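Local atomic coordinates of type 3 secretion system chaperone YscE (Yersinia pestis, PDB entry 2P58), a protein that acts with YscG as a cytoplasmic chaperone that prevents premature polymerization of the needle protein YscF in the type III secretion system. Residues 25-30 and 41-46. Numbering follows the deposited sequence.
Sequences TKLKKD and QVWQRE
One face of the W43 indole is covered near its rim by the backbone carbonyl group of D30, with D30 C 4.0 Å above the plane. The nearest atom is D30 O, 3.3 Å from W43 CH2. The CB of D30 comes up beside it and touches CZ2 of W43 more loosely. L27 meets the five-membered ring obliquely. Its methyl CD1 sits 3.4 Å from W43 CD1. The ring of Y40 stacks edge-to-face with W43 within helix 37-60.

With CG anti to the backbone N (chi1 175°), the L27 side chain reaches toward helix 37-60, and its two methyls take different neighbours. CD1 faces the indole. CD2 lies against W43 O and against CB and CG of E46, one turn further along, with L27 CD2 3.8 Å from E46 CB. L27 goes on to S47 and L50. It is buried between the two helices.

The carboxylate of D30 turns away from the indole. Its OD2 receives K26 NZ at 2.8 Å on the syn lone pair, and OD1 forms a salt bridge with R33. These two cations probably favour the charged form of D30. The carboxylates of D30 and E46 would carry like charges but are not in contact, with D30 OD2 6.7 Å from E46 OE1. K26 and R33 probably offset the negative charge on the D30 side. E46 also packs on an aromatic side chain of another protein in the assembly.

The axes of the two segments lie 10.5 Å apart at 159°, with L27 opposite W43. This is the antiparallel packing of a helical hairpin, close to the loop that joins helices 10-30 and 37-60 of YscE.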
loop_
_atom_site.group_PDB
_atom_site.type_symbol
_atom_site.label_atom_id
_atom_site.label_comp_id
_atom_site.label_asym_id
_atom_site.label_seq_id
_atom_site.Cartn_x
_atom_site.Cartn_y
_atom_site.Cartn_z
ATOM N N THR A 25 6.550 8.047 -21.825
ATOM C CA THR A 25 6.806 8.433 -23.221
ATOM C C THR A 25 6.845 7.207 -24.128
ATOM O O THR A 25 6.287 7.227 -25.241
ATOM C CB THR A 25 8.129 9.241 -23.299
ATOM O OG1 THR A 25 7.957 10.414 -22.497
ATOM C CG2 THR A 25 8.448 9.650 -24.748
ATOM N N LYS A 26 7.464 6.124 -23.650
ATOM C CA LYS A 26 7.545 4.899 -24.433
ATOM C C LYS A 26 6.134 4.309 -24.667
ATOM O O LYS A 26 5.799 3.880 -25.771
ATOM C CB LYS A 26 8.442 3.855 -23.748
ATOM C CG LYS A 26 8.443 2.492 -24.449
ATOM C CD LYS A 26 9.294 1.470 -23.723
ATOM C CE LYS A 26 9.034 0.052 -24.251
ATOM N NZ LYS A 26 7.576 -0.311 -24.117
ATOM N N LEU A 27 5.312 4.299 -23.621
ATOM C CA LEU A 27 3.938 3.807 -23.727
ATOM C C LEU A 27 3.155 4.661 -24.736
ATOM O O LEU A 27 2.417 4.130 -25.572
ATOM C CB LEU A 27 3.265 3.878 -22.343
ATOM C CG LEU A 27 1.788 3.506 -22.294
ATOM C CD1 LEU A 27 1.588 2.088 -22.828
ATOM C CD2 LEU A 27 1.310 3.617 -20.831
ATOM N N LYS A 28 3.335 5.979 -24.721
ATOM C CA LYS A 28 2.578 6.778 -25.679
ATOM C C LYS A 28 3.032 6.465 -27.102
ATOM O O LYS A 28 2.238 6.529 -28.039
ATOM C CB LYS A 28 2.714 8.260 -25.374
ATOM C CG LYS A 28 1.997 8.653 -24.079
ATOM C CD LYS A 28 2.221 10.119 -23.805
ATOM C CE LYS A 28 1.443 10.577 -22.604
ATOM N NZ LYS A 28 1.722 12.011 -22.368
ATOM N N LYS A 29 4.310 6.119 -27.269
ATOM C CA LYS A 29 4.807 5.714 -28.598
ATOM C C LYS A 29 4.223 4.332 -28.969
ATOM O O LYS A 29 3.845 4.089 -30.126
ATOM C CB LYS A 29 6.336 5.687 -28.609
ATOM C CG LYS A 29 6.907 7.088 -28.601
ATOM C CD LYS A 29 8.442 7.091 -28.619
ATOM C CE LYS A 29 9.001 8.495 -28.320
ATOM N NZ LYS A 29 10.436 8.367 -27.891
ATOM N N ASP A 30 4.137 3.421 -27.998
ATOM C CA ASP A 30 3.540 2.116 -28.281
ATOM C C ASP A 30 2.057 2.299 -28.676
ATOM O O ASP A 30 1.531 1.567 -29.488
ATOM C CB ASP A 30 3.587 1.171 -27.052
ATOM C CG ASP A 30 5.002 0.701 -26.707
ATOM O OD1 ASP A 30 5.919 0.872 -27.538
ATOM O OD2 ASP A 30 5.191 0.153 -25.593
ATOM N N GLN A 41 -7.286 -0.932 -23.617
ATOM C CA GLN A 41 -7.775 -0.882 -22.241
ATOM C C GLN A 41 -6.562 -1.089 -21.352
ATOM O O GLN A 41 -6.417 -0.389 -20.343
ATOM C CB GLN A 41 -8.870 -1.935 -22.001
ATOM C CG GLN A 41 -10.140 -1.532 -22.769
ATOM C CD GLN A 41 -11.114 -2.655 -23.008
ATOM O OE1 GLN A 41 -11.984 -2.562 -23.895
ATOM N NE2 GLN A 41 -10.998 -3.720 -22.221
ATOM N N VAL A 42 -5.670 -1.995 -21.746
ATOM C CA VAL A 42 -4.449 -2.267 -20.993
ATOM C C VAL A 42 -3.565 -1.018 -20.993
ATOM O O VAL A 42 -3.129 -0.536 -19.944
ATOM C CB VAL A 42 -3.644 -3.464 -21.608
ATOM C CG1 VAL A 42 -2.274 -3.623 -20.921
ATOM C CG2 VAL A 42 -4.444 -4.750 -21.466
ATOM N N TRP A 43 -3.300 -0.478 -22.179
ATOM C CA TRP A 43 -2.438 0.706 -22.252
ATOM C C TRP A 43 -3.002 1.937 -21.536
ATOM O O TRP A 43 -2.231 2.704 -20.943
ATOM C CB TRP A 43 -2.146 1.054 -23.715
ATOM C CG TRP A 43 -1.212 0.102 -24.418
ATOM C CD1 TRP A 43 -0.170 -0.612 -23.865
ATOM C CD2 TRP A 43 -1.129 -0.102 -25.830
ATOM N NE1 TRP A 43 0.555 -1.233 -24.852
ATOM C CE2 TRP A 43 -0.004 -0.934 -26.069
ATOM C CE3 TRP A 43 -1.896 0.340 -26.921
ATOM C CZ2 TRP A 43 0.381 -1.331 -27.358
ATOM C CZ3 TRP A 43 -1.514 -0.058 -28.203
ATOM C CH2 TRP A 43 -0.379 -0.887 -28.404
ATOM N N GLN A 44 -4.315 2.159 -21.605
ATOM C CA GLN A 44 -4.941 3.301 -20.931
ATOM C C GLN A 44 -4.752 3.156 -19.416
ATOM O O GLN A 44 -4.460 4.134 -18.732
ATOM C CB GLN A 44 -6.439 3.397 -21.229
ATOM C CG GLN A 44 -7.217 4.523 -20.462
ATOM C CD GLN A 44 -7.721 4.141 -19.035
ATOM O OE1 GLN A 44 -8.236 3.041 -18.798
ATOM N NE2 GLN A 44 -7.600 5.085 -18.094
ATOM N N ARG A 45 -4.894 1.935 -18.913
ATOM C CA ARG A 45 -4.729 1.712 -17.474
ATOM C C ARG A 45 -3.318 2.020 -17.045
ATOM O O ARG A 45 -3.091 2.614 -15.980
ATOM C CB ARG A 45 -4.990 0.248 -17.111
ATOM C CG ARG A 45 -6.037 0.070 -16.051
ATOM C CD ARG A 45 -7.382 0.379 -16.663
ATOM N NE ARG A 45 -8.378 -0.620 -16.266
ATOM C CZ ARG A 45 -9.448 -0.952 -16.982
ATOM N NH1 ARG A 45 -9.697 -0.381 -18.161
ATOM N NH2 ARG A 45 -10.279 -1.868 -16.514
ATOM N N GLU A 46 -2.364 1.560 -17.844
ATOM C CA GLU A 46 -0.966 1.789 -17.512
ATOM C C GLU A 46 -0.650 3.260 -17.600
ATOM O O GLU A 46 0.030 3.807 -16.738
ATOM C CB GLU A 46 0.001 1.000 -18.427
ATOM C CG GLU A 46 1.375 0.964 -17.771
ATOM C CD GLU A 46 2.474 0.353 -18.602
ATOM O OE1 GLU A 46 2.178 -0.272 -19.631
ATOM O OE2 GLU A 46 3.650 0.516 -18.194
#